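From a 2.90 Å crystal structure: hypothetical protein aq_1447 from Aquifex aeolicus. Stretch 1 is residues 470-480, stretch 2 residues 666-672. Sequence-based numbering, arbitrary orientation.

Stretch 1 470-480: LLNVAEQVLAK
Stretch 2, residues 666-672: NYSSFQP

A single carboxylate oxygen takes two hydrogen bonds from one residue: OE1 of Glu475 accepts from Ser669 OG at 2.5 Å, a very short approach, and from Ser669 N at 3.1 Å with an N-H...O angle of 168°. With Ser669 in the p rotamer (chi1 49°), its OG lies on the same acceptor as its own amide, whose bond is near linear. Glu475 reaches them extended, chi1 176° and chi2 -169°, with chi3 at 41°; its OE2 is hydrogen-bonded elsewhere in the structure.

Residues 470-479 are helical, part of a helix that begins earlier in the chain, with i to i+4 bonds such as Glu475 N to Leu471 O (3.0 Å). The partner is an irregular loop in which Tyr667 takes left-handed phi/psi of 44/48, followed by Ser668 at -128/83, Ser669 at -75/-28 and Phe670 at -94/-16. The register is antiparallel in sense: the CA atoms of Asn472 and Phe670 lie 6.6 Å apart, those of Gln476 and Tyr667 6.3 Å.

Two aromatic side chains, both m with chi2 near 95°, extend the contact by apolar packing. Tyr667 CD1 meets Ala479 CB at 3.6 Å, and Phe670 CZ lies 4.2 Å from Leu471 CB; Ala479 approaches the Tyr667 ring obliquely. The two stretches together bury 416 Å².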

ATOM      1  N   LEU A 470      -3.605 -26.342  17.548  1.00 27.27           N
ATOM      2  CA  LEU A 470      -4.613 -27.231  16.965  1.00 21.07           C
ATOM      3  C   LEU A 470      -5.832 -26.393  16.584  1.00 22.11           C
ATOM      4  O   LEU A 470      -6.324 -26.498  15.477  1.00 14.74           O
ATOM      5  CB  LEU A 470      -5.007 -28.285  17.993  1.00 30.19           C
ATOM      6  CG  LEU A 470      -6.032 -29.406  17.764  1.00 37.16           C
ATOM      7  CD1 LEU A 470      -5.325 -30.639  17.285  1.00 36.17           C
ATOM      8  CD2 LEU A 470      -6.747 -29.746  19.105  1.00 44.39           C
ATOM      9  N   LEU A 471      -6.225 -25.472  17.463  1.00 22.07           N
ATOM     10  CA  LEU A 471      -7.372 -24.603  17.199  1.00 22.73           C
ATOM     11  C   LEU A 471      -7.087 -23.570  16.134  1.00 25.27           C
ATOM     12  O   LEU A 471      -7.878 -23.424  15.182  1.00 28.09           O
ATOM     13  CB  LEU A 471      -7.894 -23.940  18.476  1.00 21.57           C
ATOM     14  CG  LEU A 471      -8.696 -24.947  19.319  1.00 24.84           C
ATOM     15  CD1 LEU A 471      -8.966 -24.388  20.662  1.00 24.43           C
ATOM     16  CD2 LEU A 471      -9.999 -25.335  18.671  1.00 16.70           C
ATOM     17  N   ASN A 472      -5.920 -22.925  16.254  1.00 20.57           N
ATOM     18  CA  ASN A 472      -5.461 -21.905  15.308  1.00 21.15           C
ATOM     19  C   ASN A 472      -5.504 -22.506  13.916  1.00 23.64           C
ATOM     20  O   ASN A 472      -6.205 -21.997  13.023  1.00 22.15           O
ATOM     21  CB  ASN A 472      -4.041 -21.438  15.666  1.00 20.99           C
ATOM     22  CG  ASN A 472      -3.570 -20.225  14.835  1.00 35.12           C
ATOM     23  OD1 ASN A 472      -3.665 -20.211  13.601  1.00 41.04           O
ATOM     24  ND2 ASN A 472      -3.017 -19.218  15.515  1.00 42.73           N
ATOM     25  N   VAL A 473      -4.943 -23.707  13.823  1.00 14.67           N
ATOM     26  CA  VAL A 473      -4.867 -24.441  12.568  1.00 22.83           C
ATOM     27  C   VAL A 473      -6.256 -24.862  12.052  1.00 21.74           C
ATOM     28  O   VAL A 473      -6.572 -24.620  10.887  1.00 16.14           O
ATOM     29  CB  VAL A 473      -3.868 -25.643  12.732  1.00 20.34           C
ATOM     30  CG1 VAL A 473      -3.951 -26.643  11.584  1.00 27.80           C
ATOM     31  CG2 VAL A 473      -2.441 -25.094  12.862  1.00 24.72           C
ATOM     32  N   ALA A 474      -7.079 -25.405  12.958  1.00 22.53           N
ATOM     33  CA  ALA A 474      -8.443 -25.884  12.684  1.00 16.77           C
ATOM     34  C   ALA A 474      -9.275 -24.858  11.942  1.00 13.80           C
ATOM     35  O   ALA A 474      -9.686 -25.108  10.809  1.00 13.15           O
ATOM     36  CB  ALA A 474      -9.150 -26.253  14.006  1.00 19.66           C
ATOM     37  N   GLU A 475      -9.414 -23.681  12.573  1.00 14.60           N
ATOM     38  CA  GLU A 475     -10.157 -22.513  12.069  1.00 11.13           C
ATOM     39  C   GLU A 475      -9.720 -22.109  10.669  1.00  6.76           C
ATOM     40  O   GLU A 475     -10.558 -21.830   9.821  1.00  4.55           O
ATOM     41  CB  GLU A 475      -9.939 -21.329  13.041  1.00 18.62           C
ATOM     42  CG  GLU A 475     -10.572 -19.967  12.646  1.00 16.13           C
ATOM     43  CD  GLU A 475     -10.105 -18.793  13.509  1.00 17.33           C
ATOM     44  OE1 GLU A 475      -8.892 -18.695  13.851  1.00 16.15           O
ATOM     45  OE2 GLU A 475     -10.958 -17.936  13.826  1.00 16.67           O
ATOM     46  N   GLN A 476      -8.405 -22.143  10.442  1.00  6.79           N
ATOM     47  CA  GLN A 476      -7.812 -21.768   9.157  1.00  9.20           C
ATOM     48  C   GLN A 476      -7.958 -22.776   8.024  1.00 11.67           C
ATOM     49  O   GLN A 476      -8.154 -22.375   6.882  1.00 10.32           O
ATOM     50  CB  GLN A 476      -6.358 -21.432   9.324  1.00  4.41           C
ATOM     51  CG  GLN A 476      -6.091 -20.079   9.812  1.00  8.90           C
ATOM     52  CD  GLN A 476      -4.619 -19.809   9.739  1.00 22.94           C
ATOM     53  OE1 GLN A 476      -3.861 -20.176  10.647  1.00 25.50           O
ATOM     54  NE2 GLN A 476      -4.183 -19.216   8.627  1.00 18.88           N
ATOM     55  N   VAL A 477      -7.817 -24.070   8.327  1.00  9.98           N
ATOM     56  CA  VAL A 477      -7.977 -25.157   7.347  1.00 12.94           C
ATOM     57  C   VAL A 477      -9.437 -25.219   6.882  1.00 16.12           C
ATOM     58  O   VAL A 477      -9.711 -25.561   5.735  1.00 13.31           O
ATOM     59  CB  VAL A 477      -7.538 -26.513   7.968  1.00 10.61           C
ATOM     60  CG1 VAL A 477      -8.185 -27.713   7.265  1.00  9.96           C
ATOM     61  CG2 VAL A 477      -6.028 -26.620   7.901  1.00 12.87           C
ATOM     62  N   LEU A 478     -10.356 -24.889   7.793  1.00 11.70           N
ATOM     63  CA  LEU A 478     -11.778 -24.880   7.507  1.00 15.55           C
ATOM     64  C   LEU A 478     -12.141 -23.784   6.503  1.00 19.45           C
ATOM     65  O   LEU A 478     -12.812 -24.041   5.494  1.00 15.77           O
ATOM     66  CB  LEU A 478     -12.558 -24.693   8.793  1.00  8.96           C
ATOM     67  CG  LEU A 478     -12.547 -25.893   9.730  1.00 14.09           C
ATOM     68  CD1 LEU A 478     -13.190 -25.483  11.024  1.00 14.76           C
ATOM     69  CD2 LEU A 478     -13.258 -27.080   9.102  1.00  9.53           C
ATOM     70  N   ALA A 479     -11.579 -22.603   6.726  1.00 18.51           N
ATOM     71  CA  ALA A 479     -11.802 -21.449   5.875  1.00 19.66           C
ATOM     72  C   ALA A 479     -11.275 -21.681   4.463  1.00 21.99           C
ATOM     73  O   ALA A 479     -11.994 -21.438   3.481  1.00 27.97           O
ATOM     74  CB  ALA A 479     -11.123 -20.245   6.493  1.00 27.16           C
ATOM     75  N   LYS A 480     -10.041 -22.188   4.379  1.00 21.69           N
ATOM     76  CA  LYS A 480      -9.353 -22.483   3.096  1.00 27.78           C
ATOM     77  C   LYS A 480     -10.043 -23.529   2.213  1.00 31.93           C
ATOM     78  O   LYS A 480      -9.727 -23.632   1.041  1.00 34.54           O
ATOM     79  CB  LYS A 480      -7.944 -23.041   3.329  1.00 28.74           C
ATOM     80  CG  LYS A 480      -6.893 -22.112   3.792  1.00 23.94           C
ATOM     81  CD  LYS A 480      -5.917 -22.958   4.571  1.00 22.34           C
ATOM     82  CE  LYS A 480      -4.676 -22.193   4.929  1.00 25.82           C
ATOM     83  NZ  LYS A 480      -4.796 -21.124   5.920  1.00 26.79           N
ATOM     84  N   ASN A 666     -11.790 -13.124   7.765  1.00 23.65           N
ATOM     85  CA  ASN A 666     -10.449 -13.564   7.397  1.00 17.91           C
ATOM     86  C   ASN A 666     -10.010 -14.750   8.242  1.00 19.67           C
ATOM     87  O   ASN A 666      -8.902 -15.250   8.093  1.00 19.52           O
ATOM     88  CB  ASN A 666      -9.485 -12.411   7.527  1.00 22.89           C
ATOM     89  CG  ASN A 666      -9.649 -11.428   6.431  1.00 17.58           C
ATOM     90  OD1 ASN A 666      -9.608 -11.807   5.259  1.00 25.42           O
ATOM     91  ND2 ASN A 666      -9.859 -10.154   6.779  1.00 26.40           N
ATOM     92  N   TYR A 667     -10.895 -15.119   9.169  1.00 21.34           N
ATOM     93  CA  TYR A 667     -10.780 -16.263  10.066  1.00 25.03           C
ATOM     94  C   TYR A 667      -9.427 -16.463  10.716  1.00 28.74           C
ATOM     95  O   TYR A 667      -8.860 -17.555  10.689  1.00 29.20           O
ATOM     96  CB  TYR A 667     -11.203 -17.543   9.329  1.00 19.14           C
ATOM     97  CG  TYR A 667     -12.551 -17.447   8.682  1.00 11.87           C
ATOM     98  CD1 TYR A 667     -12.676 -17.096   7.328  1.00 17.17           C
ATOM     99  CD2 TYR A 667     -13.708 -17.706   9.407  1.00 11.69           C
ATOM    100  CE1 TYR A 667     -13.939 -17.017   6.703  1.00 18.91           C
ATOM    101  CE2 TYR A 667     -14.986 -17.625   8.802  1.00 16.11           C
ATOM    102  CZ  TYR A 667     -15.082 -17.285   7.449  1.00 20.60           C
ATOM    103  OH  TYR A 667     -16.293 -17.301   6.810  1.00 24.04           O
ATOM    104  N   SER A 668      -8.893 -15.386  11.268  1.00 32.30           N
ATOM    105  CA  SER A 668      -7.609 -15.434  11.938  1.00 33.51           C
ATOM    106  C   SER A 668      -7.861 -14.821  13.303  1.00 35.09           C
ATOM    107  O   SER A 668      -7.671 -13.611  13.513  1.00 39.09           O
ATOM    108  CB  SER A 668      -6.586 -14.650  11.125  1.00 35.10           C
ATOM    109  OG  SER A 668      -5.326 -14.646  11.762  1.00 43.29           O
ATOM    110  N   SER A 669      -8.355 -15.660  14.208  1.00 36.21           N
ATOM    111  CA  SER A 669      -8.689 -15.222  15.556  1.00 37.25           C
ATOM    112  C   SER A 669      -7.540 -14.967  16.515  1.00 39.75           C
ATOM    113  O   SER A 669      -7.641 -14.169  17.444  1.00 34.85           O
ATOM    114  CB  SER A 669      -9.625 -16.227  16.186  1.00 36.55           C
ATOM    115  OG  SER A 669      -9.203 -17.575  16.076  1.00 36.31           O
ATOM    116  N   PHE A 670      -6.450 -15.672  16.272  1.00 39.38           N
ATOM    117  CA  PHE A 670      -5.280 -15.596  17.120  1.00 43.02           C
ATOM    118  C   PHE A 670      -4.279 -14.584  16.606  1.00 42.30           C
ATOM    119  O   PHE A 670      -3.420 -14.105  17.331  1.00 37.70           O
ATOM    120  CB  PHE A 670      -4.701 -17.014  17.267  1.00 51.20           C
ATOM    121  CG  PHE A 670      -5.706 -18.014  17.818  1.00 54.67           C
ATOM    122  CD1 PHE A 670      -6.478 -18.801  16.957  1.00 52.50           C
ATOM    123  CD2 PHE A 670      -5.964 -18.093  19.199  1.00 57.54           C
ATOM    124  CE1 PHE A 670      -7.510 -19.661  17.447  1.00 47.55           C
ATOM    125  CE2 PHE A 670      -6.993 -18.947  19.704  1.00 57.53           C
ATOM    126  CZ  PHE A 670      -7.764 -19.731  18.815  1.00 54.26           C
ATOM    127  N   GLN A 671      -4.462 -14.210  15.351  1.00 48.21           N
ATOM    128  CA  GLN A 671      -3.601 -13.242  14.691  1.00 51.80           C
ATOM    129  C   GLN A 671      -4.454 -12.091  14.145  1.00 53.25           C
ATOM    130  O   GLN A 671      -5.669 -12.238  13.992  1.00 49.44           O
ATOM    131  CB  GLN A 671      -2.779 -13.925  13.580  1.00 55.44           C
ATOM    132  CG  GLN A 671      -1.554 -14.674  14.115  1.00 62.93           C
ATOM    133  CD  GLN A 671      -0.845 -15.529  13.071  1.00 76.68           C
ATOM    134  OE1 GLN A 671      -0.735 -15.145  11.891  1.00 77.86           O
ATOM    135  NE2 GLN A 671      -0.336 -16.689  13.510  1.00 73.68           N
ATOM    136  N   PRO A 672      -3.859 -10.897  13.971  1.00 52.98           N
ATOM    137  CA  PRO A 672      -4.675  -9.810  13.453  1.00 45.58           C
ATOM    138  C   PRO A 672      -4.487  -9.580  11.968  1.00 42.16           C
ATOM    139  O   PRO A 672      -3.422  -9.841  11.395  1.00 41.02           O
ATOM    140  CB  PRO A 672      -4.226  -8.605  14.273  1.00 51.78           C
ATOM    141  CG  PRO A 672      -2.915  -9.027  14.954  1.00 50.82           C
ATOM    142  CD  PRO A 672      -2.550 -10.373  14.446  1.00 51.36           C
TER